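Local coordinates for protein 2-aminomuconic 6-semialdehyde dehydrogenase (Pseudomonas sp., PDB 7BZV) that probably oxidises 2-aminomuconate 6-semialdehyde with NAD+ as cofactor, a step of the meta-cleavage pathway of 2-aminophenol catabolism, and works as a tetramer, at residues N258-F263 against E291-E296; L417-W422 against G439-N444. All coordinates share one frame; numbering follows the deposited sequence.

Contact 1 (N258-F263 against E291-E296); sequences NAAVIF and ERVYVE
Ile-262 sets its CD1 against Val-293 and beside Val-295 of the neighbouring strand, 3.8 Å from Val-293 CG1 and 4.2 Å from Val-295 CG2. CG1 stands anti to the carbonyl carbon (chi1 -57°), and from there the chain runs back toward Val-293. With Ala-260 these side chains form the face packed against Met-271 and Met-275 of helix 268-280 and Phe-303 of helix 297-312. The backbones pair in parallel: Tyr-294 N donates to Ala-260 O at 2.8 Å, almost straight, and Ile-262 N returns the bond to Tyr-294 O at 2.8 Å. Helix 268-280 links the two strands as a beta-alpha-beta crossover, part of the open alpha/beta catalytic domain of aldehyde dehydrogenases. On the opposite face, which helix 403-411 covers, Tyr-294 turns the edge of its ring to Ala-259, with CE2 3.7 Å from CB. Tyr-294 OH accepts a 2.8 Å bond from Arg-292 NH2 and a weak one from NE. Bent at chi2 and chi3, Arg-292 curls over the same methyl, so that Ala-259 CB lies 3.9 Å above the guanidinium plane, toward its rim. NH1 and NH2 of Arg-292 also bond to Lys-257 O and Ala-410 O, respectively.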
loop_
_atom_site.group_PDB
_atom_site.type_symbol
_atom_site.label_atom_id
_atom_site.label_comp_id
_atom_site.label_asym_id
_atom_site.label_seq_id
_atom_site.Cartn_x
_atom_site.Cartn_y
_atom_site.Cartn_z
ATOM N N ASN B 258 23.678 -22.030 4.461
ATOM C CA ASN B 258 23.058 -21.491 3.259
ATOM C C ASN B 258 23.634 -22.131 2.003
ATOM O O ASN B 258 24.834 -22.411 1.927
ATOM C CB ASN B 258 23.295 -19.991 3.222
ATOM C CG ASN B 258 22.754 -19.274 4.447
ATOM O OD1 ASN B 258 21.607 -19.486 4.864
ATOM N ND2 ASN B 258 23.590 -18.440 5.054
ATOM N N ALA B 259 22.781 -22.295 0.988
ATOM C CA ALA B 259 23.164 -22.898 -0.274
ATOM C C ALA B 259 23.429 -21.860 -1.360
ATOM O O ALA B 259 22.714 -20.866 -1.489
ATOM C CB ALA B 259 22.074 -23.853 -0.761
ATOM N N ALA B 260 24.462 -22.129 -2.138
ATOM C CA ALA B 260 24.715 -21.489 -3.417
ATOM C C ALA B 260 24.462 -22.495 -4.517
ATOM O O ALA B 260 24.925 -23.638 -4.428
ATOM C CB ALA B 260 26.158 -20.994 -3.500
ATOM N N VAL B 261 23.766 -22.059 -5.570
ATOM C CA VAL B 261 23.401 -22.903 -6.701
ATOM C C VAL B 261 23.945 -22.252 -7.976
ATOM O O VAL B 261 23.458 -21.187 -8.388
ATOM C CB VAL B 261 21.875 -23.108 -6.794
ATOM C CG1 VAL B 261 21.532 -24.049 -7.910
ATOM C CG2 VAL B 261 21.343 -23.636 -5.505
ATOM N N ILE B 262 24.893 -22.926 -8.633
ATOM C CA ILE B 262 25.611 -22.383 -9.778
ATOM C C ILE B 262 25.328 -23.249 -11.000
ATOM O O ILE B 262 25.765 -24.407 -11.078
ATOM C CB ILE B 262 27.112 -22.283 -9.491
ATOM C CG1 ILE B 262 27.302 -21.421 -8.225
ATOM C CG2 ILE B 262 27.855 -21.693 -10.722
ATOM C CD1 ILE B 262 28.630 -21.636 -7.586
ATOM N N PHE B 263 24.592 -22.691 -11.945
ATOM C CA PHE B 263 24.263 -23.347 -13.194
ATOM C C PHE B 263 25.335 -23.106 -14.253
ATOM O O PHE B 263 26.058 -22.100 -14.259
ATOM C CB PHE B 263 22.888 -22.875 -13.717
ATOM C CG PHE B 263 21.733 -23.418 -12.897
ATOM C CD1 PHE B 263 21.157 -24.652 -13.194
ATOM C CD2 PHE B 263 21.259 -22.711 -11.818
ATOM C CE1 PHE B 263 20.123 -25.148 -12.427
ATOM C CE2 PHE B 263 20.187 -23.195 -11.035
ATOM C CZ PHE B 263 19.640 -24.408 -11.332
ATOM N N GLU B 291 27.790 -22.033 2.776
ATOM C CA GLU B 291 28.642 -23.155 3.170
ATOM C C GLU B 291 28.329 -24.449 2.437
ATOM O O GLU B 291 29.064 -25.426 2.610
ATOM C CB GLU B 291 28.558 -23.398 4.693
ATOM C CG GLU B 291 29.319 -22.302 5.471
ATOM C CD GLU B 291 29.325 -22.439 6.991
ATOM O OE1 GLU B 291 28.822 -23.443 7.552
ATOM O OE2 GLU B 291 29.835 -21.494 7.635
ATOM N N ARG B 292 27.270 -24.484 1.624
ATOM C CA ARG B 292 26.943 -25.611 0.760
ATOM C C ARG B 292 26.876 -25.030 -0.637
ATOM O O ARG B 292 26.119 -24.086 -0.872
ATOM C CB ARG B 292 25.609 -26.273 1.154
ATOM C CG ARG B 292 25.531 -26.785 2.617
ATOM C CD ARG B 292 24.121 -26.481 3.243
ATOM N NE ARG B 292 23.161 -27.182 2.451
ATOM C CZ ARG B 292 21.911 -26.828 2.160
ATOM N NH1 ARG B 292 21.299 -25.738 2.633
ATOM N NH2 ARG B 292 21.263 -27.641 1.360
ATOM N N VAL B 293 27.700 -25.538 -1.538
ATOM C CA VAL B 293 27.763 -25.041 -2.906
ATOM C C VAL B 293 27.459 -26.171 -3.876
ATOM O O VAL B 293 28.216 -27.144 -3.951
ATOM C CB VAL B 293 29.136 -24.432 -3.225
ATOM C CG1 VAL B 293 29.147 -23.965 -4.652
ATOM C CG2 VAL B 293 29.443 -23.278 -2.312
ATOM N N TYR B 294 26.395 -26.002 -4.673
ATOM C CA TYR B 294 25.963 -26.962 -5.688
ATOM C C TYR B 294 26.329 -26.401 -7.061
ATOM O O TYR B 294 25.888 -25.295 -7.416
ATOM C CB TYR B 294 24.443 -27.221 -5.559
ATOM C CG TYR B 294 24.062 -27.679 -4.162
ATOM C CD1 TYR B 294 24.128 -29.024 -3.803
ATOM C CD2 TYR B 294 23.656 -26.770 -3.201
ATOM C CE1 TYR B 294 23.816 -29.450 -2.504
ATOM C CE2 TYR B 294 23.329 -27.174 -1.931
ATOM C CZ TYR B 294 23.432 -28.516 -1.574
ATOM O OH TYR B 294 23.111 -28.884 -0.292
ATOM N N VAL B 295 27.148 -27.134 -7.824
ATOM C CA VAL B 295 27.600 -26.679 -9.137
ATOM C C VAL B 295 27.135 -27.675 -10.185
ATOM O O VAL B 295 27.384 -28.877 -10.048
ATOM C CB VAL B 295 29.134 -26.518 -9.187
ATOM C CG1 VAL B 295 29.580 -25.926 -10.525
ATOM C CG2 VAL B 295 29.587 -25.692 -7.977
ATOM N N GLU B 296 26.459 -27.179 -11.218
ATOM C CA GLU B 296 25.981 -28.064 -12.269
ATOM C C GLU B 296 27.158 -28.821 -12.892
ATOM O O GLU B 296 28.216 -28.250 -13.205
ATOM C CB GLU B 296 25.207 -27.278 -13.302
ATOM C CG GLU B 296 24.312 -28.165 -14.134
ATOM C CD GLU B 296 23.595 -27.425 -15.247
ATOM O OE1 GLU B 296 23.613 -26.172 -15.306
ATOM O OE2 GLU B 296 22.993 -28.131 -16.077
#

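Contact 2 (L417-W422 against G439-N444); sequences LAATIW and GISWVN
Strands 418-422 and 440-443 run side by side, opening with Ala-418 against Ile-440, as the parallel strands of a beta-alpha-beta unit, joined through helix 426-435. Backbone hydrogen bonds alternate between them: Ala-419 N reaches Ile-440 O at 3.0 Å, Trp-442 N reaches Ala-419 O at 2.9 Å, and Asn-444 N closes the row on Ile-421 O at 2.8 Å. At the other end Leu-417 O takes Ile-440 N and, weakly, Gly-439 N. Apolar contact centres on the small Ala-418. Its CB touches Ile-440 CG2 at 3.6 Å, the branch set between backbone N and carbonyl carbon, and approaches Trp-442 CZ3 at 3.9 Å. Trp-442 is anchored separately, NE1 bonding to Leu-448 O. The outer side of strand 440-443 pairs in parallel with a strand of the second subunit, where Trp-442 packs on Cys-482 of that subunit; the sheet thus continues through the tetramer interface. A CH-pi contact marks the C-terminal end. Asn-444 CA sits over the face of the six-membered ring of Trp-422, 3.6 Å from its centroid and 15° off the normal. While ND2 bonds to Thr-423 O, Asn-444 OD1 comes within 3.3 Å of Trp-422 CA.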
loop_
_atom_site.group_PDB
_atom_site.type_symbol
_atom_site.label_atom_id
_atom_site.label_comp_id
_atom_site.label_asym_id
_atom_site.label_seq_id
_atom_site.Cartn_x
_atom_site.Cartn_y
_atom_site.Cartn_z
ATOM N N LEU B 417 17.946 -19.363 6.002
ATOM C CA LEU B 417 18.239 -17.948 6.050
ATOM C C LEU B 417 18.330 -17.347 4.650
ATOM O O LEU B 417 17.595 -16.407 4.350
ATOM C CB LEU B 417 19.535 -17.659 6.794
ATOM C CG LEU B 417 19.730 -16.163 7.081
ATOM C CD1 LEU B 417 18.527 -15.509 7.760
ATOM C CD2 LEU B 417 20.993 -15.988 7.950
ATOM N N ALA B 418 19.276 -17.836 3.826
ATOM C CA ALA B 418 19.585 -17.233 2.533
ATOM C C ALA B 418 20.008 -18.261 1.489
ATOM O O ALA B 418 20.408 -19.392 1.802
ATOM C CB ALA B 418 20.710 -16.199 2.651
ATOM N N ALA B 419 19.926 -17.826 0.220
ATOM C CA ALA B 419 20.442 -18.574 -0.915
ATOM C C ALA B 419 20.982 -17.611 -1.969
ATOM O O ALA B 419 20.609 -16.441 -2.005
ATOM C CB ALA B 419 19.377 -19.477 -1.549
ATOM N N THR B 420 21.915 -18.107 -2.786
ATOM C CA THR B 420 22.437 -17.340 -3.919
ATOM C C THR B 420 22.499 -18.256 -5.134
ATOM O O THR B 420 23.101 -19.333 -5.082
ATOM C CB THR B 420 23.807 -16.718 -3.605
ATOM O OG1 THR B 420 24.288 -15.970 -4.747
ATOM C CG2 THR B 420 24.824 -17.775 -3.217
ATOM N N ILE B 421 21.846 -17.828 -6.213
ATOM C CA ILE B 421 21.644 -18.588 -7.443
ATOM C C ILE B 421 22.303 -17.843 -8.602
ATOM O O ILE B 421 22.017 -16.661 -8.806
ATOM C CB ILE B 421 20.149 -18.699 -7.792
ATOM C CG1 ILE B 421 19.286 -19.105 -6.579
ATOM C CG2 ILE B 421 19.908 -19.618 -8.972
ATOM C CD1 ILE B 421 19.634 -20.423 -6.107
ATOM N N TRP B 422 23.027 -18.572 -9.450
ATOM C CA TRP B 422 23.767 -17.994 -10.579
ATOM C C TRP B 422 23.319 -18.703 -11.856
ATOM O O TRP B 422 23.582 -19.901 -12.035
ATOM C CB TRP B 422 25.288 -18.116 -10.365
ATOM C CG TRP B 422 25.738 -17.225 -9.203
ATOM C CD1 TRP B 422 25.691 -17.538 -7.869
ATOM C CD2 TRP B 422 26.199 -15.868 -9.273
ATOM N NE1 TRP B 422 26.101 -16.477 -7.122
ATOM C CE2 TRP B 422 26.404 -15.435 -7.947
ATOM C CE3 TRP B 422 26.473 -14.987 -10.320
ATOM C CZ2 TRP B 422 26.895 -14.184 -7.645
ATOM C CZ3 TRP B 422 26.941 -13.739 -10.016
ATOM C CH2 TRP B 422 27.144 -13.345 -8.683
ATOM N N GLY B 439 14.676 -16.692 3.698
ATOM C CA GLY B 439 14.180 -15.332 3.782
ATOM C C GLY B 439 14.669 -14.442 2.662
ATOM O O GLY B 439 13.965 -13.499 2.267
ATOM N N ILE B 440 15.862 -14.698 2.142
ATOM C CA ILE B 440 16.387 -13.855 1.067
ATOM C C ILE B 440 17.073 -14.736 0.035
ATOM O O ILE B 440 17.956 -15.526 0.374
ATOM C CB ILE B 440 17.333 -12.768 1.604
ATOM C CG1 ILE B 440 17.961 -11.990 0.450
ATOM C CG2 ILE B 440 18.465 -13.357 2.439
ATOM C CD1 ILE B 440 17.114 -11.044 -0.183
ATOM N N SER B 441 16.645 -14.624 -1.210
ATOM C CA SER B 441 17.087 -15.495 -2.290
ATOM C C SER B 441 17.645 -14.582 -3.382
ATOM O O SER B 441 16.890 -13.941 -4.103
ATOM C CB SER B 441 15.929 -16.351 -2.767
ATOM O OG SER B 441 16.348 -17.450 -3.558
ATOM N N TRP B 442 18.969 -14.532 -3.498
ATOM C CA TRP B 442 19.652 -13.630 -4.423
ATOM C C TRP B 442 19.891 -14.331 -5.745
ATOM O O TRP B 442 20.234 -15.513 -5.779
ATOM C CB TRP B 442 21.009 -13.183 -3.857
ATOM C CG TRP B 442 20.932 -12.175 -2.796
ATOM C CD1 TRP B 442 20.519 -10.889 -2.922
ATOM C CD2 TRP B 442 21.337 -12.339 -1.433
ATOM N NE1 TRP B 442 20.635 -10.242 -1.722
ATOM C CE2 TRP B 442 21.112 -11.119 -0.786
ATOM C CE3 TRP B 442 21.851 -13.404 -0.703
ATOM C CZ2 TRP B 442 21.366 -10.940 0.578
ATOM C CZ3 TRP B 442 22.147 -13.218 0.634
ATOM C CH2 TRP B 442 21.882 -12.008 1.265
ATOM N N VAL B 443 19.773 -13.579 -6.833
ATOM C CA VAL B 443 20.080 -14.087 -8.160
ATOM C C VAL B 443 21.182 -13.226 -8.789
ATOM O O VAL B 443 21.013 -12.014 -8.945
ATOM C CB VAL B 443 18.862 -14.118 -9.077
ATOM C CG1 VAL B 443 19.333 -14.635 -10.444
ATOM C CG2 VAL B 443 17.722 -14.996 -8.531
ATOM N N ASN B 444 22.305 -13.866 -9.131
ATOM C CA ASN B 444 23.466 -13.227 -9.753
ATOM C C ASN B 444 24.034 -12.114 -8.902
ATOM O O ASN B 444 24.536 -11.128 -9.415
ATOM C CB ASN B 444 23.127 -12.731 -11.153
ATOM C CG ASN B 444 22.851 -13.879 -12.113
ATOM O OD1 ASN B 444 23.250 -15.026 -11.880
ATOM N ND2 ASN B 444 22.106 -13.586 -13.167
#

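Overall arrangement
Both contacts are buried pairs of parallel strands in the same mixed sheet, each bridged by a helix of its own, with their centres about 10 Å apart. Strands 258-262 and 418-422 are neighbours and join the two: Val-261 N probably bonds to Thr-420 O, and Ala-260 CB packs on Thr-420 CG2. Contact 1 lies in the interior of the sheet and touches no other chain; one of its faces is wholly aliphatic, while the other adds an arginine-tyrosine pair to its alanine and valine. Contact 2 lies at the sheet's margin within this chain and is buried there too, with a strand of a second subunit continuing the sheet and Leu-426 of a third packing on its end. Its side-chain chemistry relies more on indole rings.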